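Ribosomal protein S2-related protein (PDB 2JH3) binds a [4Fe-4S] iron-sulfur cluster and may act as a sirohydrochlorin ferrochelatase. Local coordinates at residues Thr68-Phe73 with Ala259-Gly264; Asp124-Gln129 with Val208-Leu213; Asp415-Gln420 with Leu458-Asp463. All blocks are in the same frame, centred on the assembly; numbering follows the deposited sequence.

Interaction 1: residues Thr68-Phe73 with Ala259-Gly264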
loop_
_atom_site.group_PDB
_atom_site.type_symbol
_atom_site.label_atom_id
_atom_site.label_comp_id
_atom_site.label_asym_id
_atom_site.label_seq_id
_atom_site.Cartn_x
_atom_site.Cartn_y
_atom_site.Cartn_z
ATOM N N THR A 68 6.359 19.070 -30.889
ATOM C CA THR A 68 6.227 20.433 -30.343
ATOM C C THR A 68 5.781 20.222 -28.897
ATOM O O THR A 68 4.815 19.465 -28.647
ATOM C CB THR A 68 5.169 21.279 -31.128
ATOM O OG1 THR A 68 5.522 21.318 -32.489
ATOM C CG2 THR A 68 5.119 22.708 -30.601
ATOM N N VAL A 69 6.502 20.841 -27.976
ATOM C CA VAL A 69 6.225 20.720 -26.550
ATOM C C VAL A 69 5.769 22.094 -26.048
ATOM O O VAL A 69 6.567 23.035 -26.051
ATOM C CB VAL A 69 7.454 20.275 -25.786
ATOM C CG1 VAL A 69 7.221 20.147 -24.322
ATOM C CG2 VAL A 69 7.946 18.905 -26.349
ATOM N N VAL A 70 4.520 22.157 -25.613
ATOM C CA VAL A 70 3.972 23.404 -24.995
ATOM C C VAL A 70 3.741 23.260 -23.484
ATOM O O VAL A 70 2.908 22.440 -23.048
ATOM C CB VAL A 70 2.630 23.797 -25.639
ATOM C CG1 VAL A 70 2.034 25.153 -25.007
ATOM C CG2 VAL A 70 2.770 23.954 -27.163
ATOM N N PRO A 71 4.375 24.123 -22.672
ATOM C CA PRO A 71 4.049 24.203 -21.260
ATOM C C PRO A 71 2.708 24.867 -20.909
ATOM O O PRO A 71 2.553 26.078 -21.099
ATOM C CB PRO A 71 5.220 25.049 -20.669
ATOM C CG PRO A 71 6.277 24.986 -21.685
ATOM C CD PRO A 71 5.514 24.999 -22.974
ATOM N N VAL A 72 1.788 24.082 -20.339
ATOM C CA VAL A 72 0.506 24.588 -19.833
ATOM C C VAL A 72 0.747 25.140 -18.411
ATOM O O VAL A 72 0.362 24.537 -17.403
ATOM C CB VAL A 72 -0.604 23.477 -19.897
ATOM C CG1 VAL A 72 -2.016 24.056 -19.510
ATOM C CG2 VAL A 72 -0.714 22.952 -21.276
ATOM N N PHE A 73 1.494 26.247 -18.363
ATOM C CA PHE A 73 1.845 26.955 -17.155
ATOM C C PHE A 73 1.515 28.422 -17.422
ATOM O O PHE A 73 1.738 28.948 -18.535
ATOM C CB PHE A 73 3.333 26.872 -16.801
ATOM C CG PHE A 73 3.752 25.524 -16.257
ATOM C CD1 PHE A 73 4.140 25.388 -14.938
ATOM C CD2 PHE A 73 3.724 24.395 -17.070
ATOM C CE1 PHE A 73 4.511 24.148 -14.430
ATOM C CE2 PHE A 73 4.114 23.165 -16.576
ATOM C CZ PHE A 73 4.499 23.049 -15.248
ATOM N N ALA A 259 -2.071 28.360 -31.212
ATOM C CA ALA A 259 -1.336 29.526 -31.675
ATOM C C ALA A 259 0.085 29.483 -31.243
ATOM O O ALA A 259 0.985 29.792 -32.030
ATOM C CB ALA A 259 -2.033 30.826 -31.207
ATOM N N LEU A 260 0.339 29.082 -30.007
ATOM C CA LEU A 260 1.703 28.886 -29.533
ATOM C C LEU A 260 2.473 27.802 -30.281
ATOM O O LEU A 260 3.628 27.962 -30.612
ATOM C CB LEU A 260 1.728 28.489 -28.033
ATOM C CG LEU A 260 2.265 29.456 -27.022
ATOM C CD1 LEU A 260 2.072 28.847 -25.634
ATOM C CD2 LEU A 260 3.685 29.946 -27.236
ATOM N N ALA A 261 1.844 26.664 -30.475
ATOM C CA ALA A 261 2.441 25.566 -31.259
ATOM C C ALA A 261 2.833 26.002 -32.667
ATOM O O ALA A 261 3.885 25.618 -33.168
ATOM C CB ALA A 261 1.457 24.339 -31.312
ATOM N N ALA A 262 2.004 26.836 -33.290
ATOM C CA ALA A 262 2.203 27.246 -34.664
ATOM C C ALA A 262 3.327 28.271 -34.801
ATOM O O ALA A 262 4.135 28.153 -35.700
ATOM C CB ALA A 262 0.931 27.792 -35.198
ATOM N N GLU A 263 3.371 29.270 -33.922
ATOM C CA GLU A 263 4.451 30.292 -33.941
ATOM C C GLU A 263 5.815 29.682 -34.090
ATOM O O GLU A 263 6.216 28.897 -33.277
ATOM C CB GLU A 263 4.468 31.098 -32.643
ATOM C CG GLU A 263 3.245 32.007 -32.476
ATOM C CD GLU A 263 3.363 32.940 -31.268
ATOM O OE1 GLU A 263 3.910 32.502 -30.195
ATOM O OE2 GLU A 263 2.918 34.114 -31.426
ATOM N N GLY A 264 6.548 30.060 -35.120
ATOM C CA GLY A 264 7.928 29.650 -35.228
ATOM C C GLY A 264 8.137 28.308 -35.886
ATOM O O GLY A 264 9.287 27.929 -36.082
#

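Interaction 2: residues Asp124-Gln129 with Val208-Leu213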
loop_
_atom_site.group_PDB
_atom_site.type_symbol
_atom_site.label_atom_id
_atom_site.label_comp_id
_atom_site.label_asym_id
_atom_site.label_seq_id
_atom_site.Cartn_x
_atom_site.Cartn_y
_atom_site.Cartn_z
ATOM N N ASP A 124 -7.539 37.329 -24.582
ATOM C CA ASP A 124 -8.837 36.868 -25.100
ATOM C C ASP A 124 -9.499 35.825 -24.261
ATOM O O ASP A 124 -10.749 35.821 -24.097
ATOM C CB ASP A 124 -8.646 36.213 -26.478
ATOM C CG ASP A 124 -8.014 37.137 -27.476
ATOM O OD1 ASP A 124 -8.621 38.189 -27.764
ATOM O OD2 ASP A 124 -6.893 36.847 -27.964
ATOM N N ALA A 125 -8.695 34.868 -23.780
ATOM C CA ALA A 125 -9.212 33.818 -22.895
ATOM C C ALA A 125 -9.693 34.418 -21.545
ATOM O O ALA A 125 -10.699 34.030 -21.025
ATOM C CB ALA A 125 -8.137 32.711 -22.680
ATOM N N ILE A 126 -8.922 35.352 -21.002
ATOM C CA ILE A 126 -9.289 36.079 -19.781
ATOM C C ILE A 126 -10.612 36.863 -19.969
ATOM O O ILE A 126 -11.554 36.637 -19.221
ATOM C CB ILE A 126 -8.190 37.088 -19.405
ATOM C CG1 ILE A 126 -6.934 36.365 -18.899
ATOM C CG2 ILE A 126 -8.755 38.146 -18.360
ATOM C CD1 ILE A 126 -5.662 37.260 -18.844
ATOM N N ALA A 127 -10.675 37.723 -20.992
ATOM C CA ALA A 127 -11.948 38.393 -21.398
ATOM C C ALA A 127 -13.111 37.445 -21.578
ATOM O O ALA A 127 -14.251 37.693 -21.109
ATOM C CB ALA A 127 -11.745 39.283 -22.618
ATOM N N ALA A 128 -12.869 36.301 -22.179
ATOM C CA ALA A 128 -13.993 35.409 -22.412
ATOM C C ALA A 128 -14.539 34.842 -21.130
ATOM O O ALA A 128 -15.757 34.776 -20.936
ATOM C CB ALA A 128 -13.602 34.319 -23.326
ATOM N N GLN A 129 -13.644 34.399 -20.256
ATOM C CA GLN A 129 -14.018 33.919 -18.928
ATOM C C GLN A 129 -14.746 35.055 -18.164
ATOM O O GLN A 129 -15.735 34.802 -17.479
ATOM C CB GLN A 129 -12.757 33.439 -18.207
ATOM C CG GLN A 129 -12.890 32.904 -16.821
ATOM C CD GLN A 129 -13.940 31.838 -16.679
ATOM O OE1 GLN A 129 -13.628 30.684 -16.507
ATOM N NE2 GLN A 129 -15.206 32.234 -16.713
ATOM N N VAL A 208 -15.533 41.963 -11.680
ATOM C CA VAL A 208 -15.442 40.512 -11.991
ATOM C C VAL A 208 -13.977 39.990 -11.739
ATOM O O VAL A 208 -12.987 40.589 -12.182
ATOM C CB VAL A 208 -15.949 40.163 -13.425
ATOM C CG1 VAL A 208 -15.153 40.916 -14.479
ATOM C CG2 VAL A 208 -15.984 38.613 -13.643
ATOM N N LEU A 209 -13.880 38.921 -10.964
ATOM C CA LEU A 209 -12.590 38.381 -10.646
ATOM C C LEU A 209 -12.321 37.149 -11.535
ATOM O O LEU A 209 -13.093 36.190 -11.549
ATOM C CB LEU A 209 -12.517 38.012 -9.178
ATOM C CG LEU A 209 -11.222 37.382 -8.707
ATOM C CD1 LEU A 209 -10.110 38.398 -8.653
ATOM C CD2 LEU A 209 -11.429 36.811 -7.363
ATOM N N VAL A 210 -11.232 37.236 -12.270
ATOM C CA VAL A 210 -10.680 36.089 -13.014
ATOM C C VAL A 210 -9.298 35.684 -12.450
ATOM O O VAL A 210 -8.292 36.376 -12.615
ATOM C CB VAL A 210 -10.673 36.324 -14.559
ATOM C CG1 VAL A 210 -9.959 35.135 -15.354
ATOM C CG2 VAL A 210 -12.098 36.482 -15.041
ATOM N N PRO A 211 -9.268 34.541 -11.795
ATOM C CA PRO A 211 -8.047 33.888 -11.417
ATOM C C PRO A 211 -7.184 33.447 -12.597
ATOM O O PRO A 211 -7.644 32.630 -13.456
ATOM C CB PRO A 211 -8.532 32.672 -10.606
ATOM C CG PRO A 211 -9.949 33.032 -10.201
ATOM C CD PRO A 211 -10.441 33.741 -11.394
ATOM N N PHE A 212 -5.980 34.021 -12.682
ATOM C CA PHE A 212 -4.981 33.650 -13.748
ATOM C C PHE A 212 -4.221 32.404 -13.279
ATOM O O PHE A 212 -3.056 32.466 -12.983
ATOM C CB PHE A 212 -4.000 34.777 -13.990
ATOM C CG PHE A 212 -3.149 34.592 -15.212
ATOM C CD1 PHE A 212 -3.730 34.609 -16.474
ATOM C CD2 PHE A 212 -1.751 34.529 -15.122
ATOM C CE1 PHE A 212 -2.952 34.502 -17.638
ATOM C CE2 PHE A 212 -0.997 34.416 -16.278
ATOM C CZ PHE A 212 -1.615 34.414 -17.539
ATOM N N LEU A 213 -4.957 31.308 -13.168
ATOM C CA LEU A 213 -4.500 30.031 -12.609
ATOM C C LEU A 213 -4.936 28.898 -13.541
ATOM O O LEU A 213 -6.017 28.956 -14.153
ATOM C CB LEU A 213 -5.222 29.802 -11.250
ATOM C CG LEU A 213 -4.682 30.324 -9.930
ATOM C CD1 LEU A 213 -3.489 31.183 -10.023
ATOM C CD2 LEU A 213 -5.809 30.961 -9.148
#

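Interaction 3: residues Asp415-Gln420 with Leu458-Asp463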
loop_
_atom_site.group_PDB
_atom_site.type_symbol
_atom_site.label_atom_id
_atom_site.label_comp_id
_atom_site.label_asym_id
_atom_site.label_seq_id
_atom_site.Cartn_x
_atom_site.Cartn_y
_atom_site.Cartn_z
ATOM N N ASP A 415 19.065 3.273 -0.342
ATOM C CA ASP A 415 18.685 1.879 -0.417
ATOM C C ASP A 415 17.597 1.529 0.580
ATOM O O ASP A 415 16.662 0.738 0.320
ATOM C CB ASP A 415 19.905 1.001 -0.205
ATOM C CG ASP A 415 20.825 0.954 -1.391
ATOM O OD1 ASP A 415 20.571 1.486 -2.506
ATOM O OD2 ASP A 415 21.871 0.327 -1.214
ATOM N N THR A 416 17.656 2.131 1.747
ATOM C CA THR A 416 16.675 1.907 2.760
ATOM C C THR A 416 15.302 2.495 2.453
ATOM O O THR A 416 14.238 1.855 2.695
ATOM C CB THR A 416 17.254 2.520 4.070
ATOM O OG1 THR A 416 18.403 1.721 4.454
ATOM C CG2 THR A 416 16.302 2.510 5.098
ATOM N N VAL A 417 15.299 3.726 1.919
ATOM C CA VAL A 417 14.056 4.367 1.513
ATOM C C VAL A 417 13.470 3.689 0.273
ATOM O O VAL A 417 12.297 3.438 0.261
ATOM C CB VAL A 417 14.267 5.884 1.254
ATOM C CG1 VAL A 417 12.962 6.579 0.798
ATOM C CG2 VAL A 417 14.810 6.545 2.515
ATOM N N ALA A 418 14.296 3.365 -0.718
ATOM C CA ALA A 418 13.803 2.709 -1.907
ATOM C C ALA A 418 13.165 1.368 -1.564
ATOM O O ALA A 418 12.105 1.038 -2.105
ATOM C CB ALA A 418 14.876 2.571 -2.882
ATOM N N ALA A 419 13.719 0.599 -0.623
ATOM C CA ALA A 419 13.090 -0.696 -0.240
ATOM C C ALA A 419 11.686 -0.475 0.298
ATOM O O ALA A 419 10.745 -1.212 -0.012
ATOM C CB ALA A 419 13.937 -1.447 0.815
ATOM N N GLN A 420 11.504 0.616 1.027
ATOM C CA GLN A 420 10.195 0.939 1.621
ATOM C C GLN A 420 9.215 1.515 0.611
ATOM O O GLN A 420 8.048 1.112 0.585
ATOM C CB GLN A 420 10.348 1.889 2.789
ATOM C CG GLN A 420 11.039 1.291 4.044
ATOM C CD GLN A 420 10.473 -0.085 4.562
ATOM O OE1 GLN A 420 9.285 -0.211 4.871
ATOM N NE2 GLN A 420 11.377 -1.134 4.617
ATOM N N LEU A 458 12.076 10.452 -4.746
ATOM C CA LEU A 458 12.919 11.631 -4.429
ATOM C C LEU A 458 12.352 12.385 -3.224
ATOM O O LEU A 458 13.076 12.781 -2.318
ATOM C CB LEU A 458 12.994 12.590 -5.602
ATOM C CG LEU A 458 13.761 12.098 -6.794
ATOM C CD1 LEU A 458 13.445 12.859 -8.043
ATOM C CD2 LEU A 458 15.230 12.162 -6.534
ATOM N N ALA A 459 11.057 12.609 -3.200
ATOM C CA ALA A 459 10.457 13.282 -2.012
ATOM C C ALA A 459 10.582 12.481 -0.698
ATOM O O ALA A 459 10.743 13.037 0.412
ATOM C CB ALA A 459 8.983 13.553 -2.317
ATOM N N ALA A 460 10.484 11.166 -0.802
ATOM C CA ALA A 460 10.641 10.284 0.394
ATOM C C ALA A 460 12.099 10.339 0.909
ATOM O O ALA A 460 12.350 10.334 2.147
ATOM C CB ALA A 460 10.230 8.847 0.057
ATOM N N VAL A 461 13.061 10.407 -0.014
ATOM C CA VAL A 461 14.440 10.521 0.398
ATOM C C VAL A 461 14.701 11.891 0.993
ATOM O O VAL A 461 15.371 12.034 2.051
ATOM C CB VAL A 461 15.438 10.256 -0.761
ATOM C CG1 VAL A 461 16.844 10.580 -0.292
ATOM C CG2 VAL A 461 15.361 8.812 -1.159
ATOM N N ARG A 462 14.139 12.928 0.368
ATOM C CA ARG A 462 14.188 14.272 1.011
ATOM C C ARG A 462 13.676 14.243 2.473
ATOM O O ARG A 462 14.370 14.701 3.356
ATOM C CB ARG A 462 13.412 15.302 0.200
ATOM C CG ARG A 462 13.427 16.763 0.807
ATOM C CD ARG A 462 12.298 17.563 0.163
ATOM N NE ARG A 462 11.099 16.822 0.461
ATOM C CZ ARG A 462 9.948 16.859 -0.188
ATOM N NH1 ARG A 462 9.782 17.661 -1.197
ATOM N NH2 ARG A 462 8.957 16.059 0.195
ATOM N N ASP A 463 12.522 13.647 2.750
ATOM C CA ASP A 463 12.013 13.586 4.113
ATOM C C ASP A 463 12.910 12.804 5.038
ATOM O O ASP A 463 13.109 13.197 6.179
ATOM C CB ASP A 463 10.651 12.937 4.146
ATOM C CG ASP A 463 9.654 13.680 3.315
ATOM O OD1 ASP A 463 9.855 14.893 3.063
ATOM O OD2 ASP A 463 8.663 13.037 2.896
#

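Interaction 1: residues Thr68-Phe73 with Ala259-Gly264
T68 and V70 meet L260 and A261 through aliphatic carbons alone, with no flat group between them. The one aromatic ring, F73, lies beyond the touching residues: the carbonyl carbon of P71 sits at its edge, in the ring plane, and V79, T80 and L84 of helix 78-88 pack against it. The closest approach is made by V70. Its CG1 is anti to the backbone N (chi1 -179°) and comes within 3.7 Å of L260 CD1, the two side chains crossing obliquely. The other methyl, V70 CG2, lies 4.4 Å from A261 CB, a looser approach.

T68 turns its methyl to the helix while OG1 stands beside its own backbone N. T68 CG2 lies 4.0 Å from A261 CA and 4.1 Å from A261 CB, and here the backbones come nearest, with T68 CA 6.4 Å from A261 CA. This closeness is consistent with the short side chain of A261. Strand 66-71 lies inside the first CbiX sheet, between strands 5-10 and 108-112, and its alternation turns T68 and V70 to the helix and V69 to the other side. Helix 253-262, which follows the last strand of the second sheet, thus crosses back to cover the first. Near the helix end A261 O accepts a hydrogen bond from R111 NH2, a polar tie to the neighbouring strand, and Y41 touches both T68 and A261. E263 N still bonds A259 O at 3.1 Å, although E263 is the first residue to leave helical backbone angles.

Interaction 2: residues Asp124-Gln129 with Val208-Leu213
I126 and Q129 lie on helix 122-133, which follows the first CbiX sheet yet packs here on V210 and F212 of strand 207-211 and the turn after it, in the parallel sheet of the second CbiX unit. This is a helix-on-sheet contact between the two chelatase-like halves, and the backbones approach most closely where I126 CA is 6.9 Å from V210 CA. Q129 lies over the valine: its CG, anti to the backbone N (chi1 180°), is 4.0 Å from V210 CG1 and 4.1 Å from V210 CG2, so one methylene spans both methyls. The chain then bends at chi2 (51°), and H250 also touches this glutamine. I126 divides its branches between two partners. I126 CG2 is 4.4 Å from V210 CG1, while I126 CD1 lies 4.0 Å from F212 CD1, obliquely to the ring. I126 O also lies 4.2 Å from V210 CG2. F212 is the centre of an inverse gamma turn, in which L213 N makes a weak bond to P211 O; L157 and M122 also pack on its side chain. The side chains meet through carbon atoms, so between these segments the hold is probably hydrophobic, without directional bonds.

Interaction 3: residues Asp415-Gln420 with Leu458-Asp463
D463 OD1, on a residue three positions on from A460 and two from V461, which meet V417, is gripped twice by R462. The contact itself joins helices 411-422 and 455-467 of the 4Fe-4S cluster-binding domain by a knob-into-hole contact, with V417 as the knob; the hole is formed by L457, A460, V461 and E464, residues spaced three, four and seven positions apart and all touched by it. Of the two bonds to OD1 the firmer is from R462 NH2, at 3.2 Å and part of a salt bridge; R462 NE adds a weak one to D463 OD1 at 3.5 Å. NH2 meets the syn side of the carboxylate, 30° out of its plane, whereas OD1 lies close to the guanidinium plane (12° out). A459 CA sits over one guanidinium face, offset toward the rim, so the arginine lies back against its own helix.

The helices run close, with V417 CA 6.3 Å from V461 CA. Cluster ligand C422 closes the first helix and ligand C454 directly precedes the second, so the packing ties together two elements that carry cysteines. The cluster lies about 9 Å from the A460 side chain. On another side of helix 411-422, Q420 makes weak hydrogen bonds to A339 and R341 of the second subunit. W392 and A409 pack on V461.

V417 CG1, anti to the backbone N (chi1 179°), does most of the touching: it is 3.6 Å from A460 CB and 3.8 Å from V461 CG2, and V461 CG2 also lies 3.9 Å from V417 CB.

In the fold
Interactions 1 and 2 are reciprocal. In interaction 1 helix 253-262, which follows the second sheet, covers a strand of the first sheet, and in interaction 2 a helix following the first sheet covers a strand of the second. Their centres are 20 Å apart and their nearest atoms about 6 Å, with interaction 2 nested in the chain loop that interaction 1 closes. Interaction 3 follows later in sequence, in the cluster domain, on the opposite side of the chain's centre. Its centre is 35 Å from that of interaction 1 and 41 Å from that of interaction 2. Of the three, interaction 3 alone lies near the iron-sulfur cluster, which is about 9 Å from the A460 side chain.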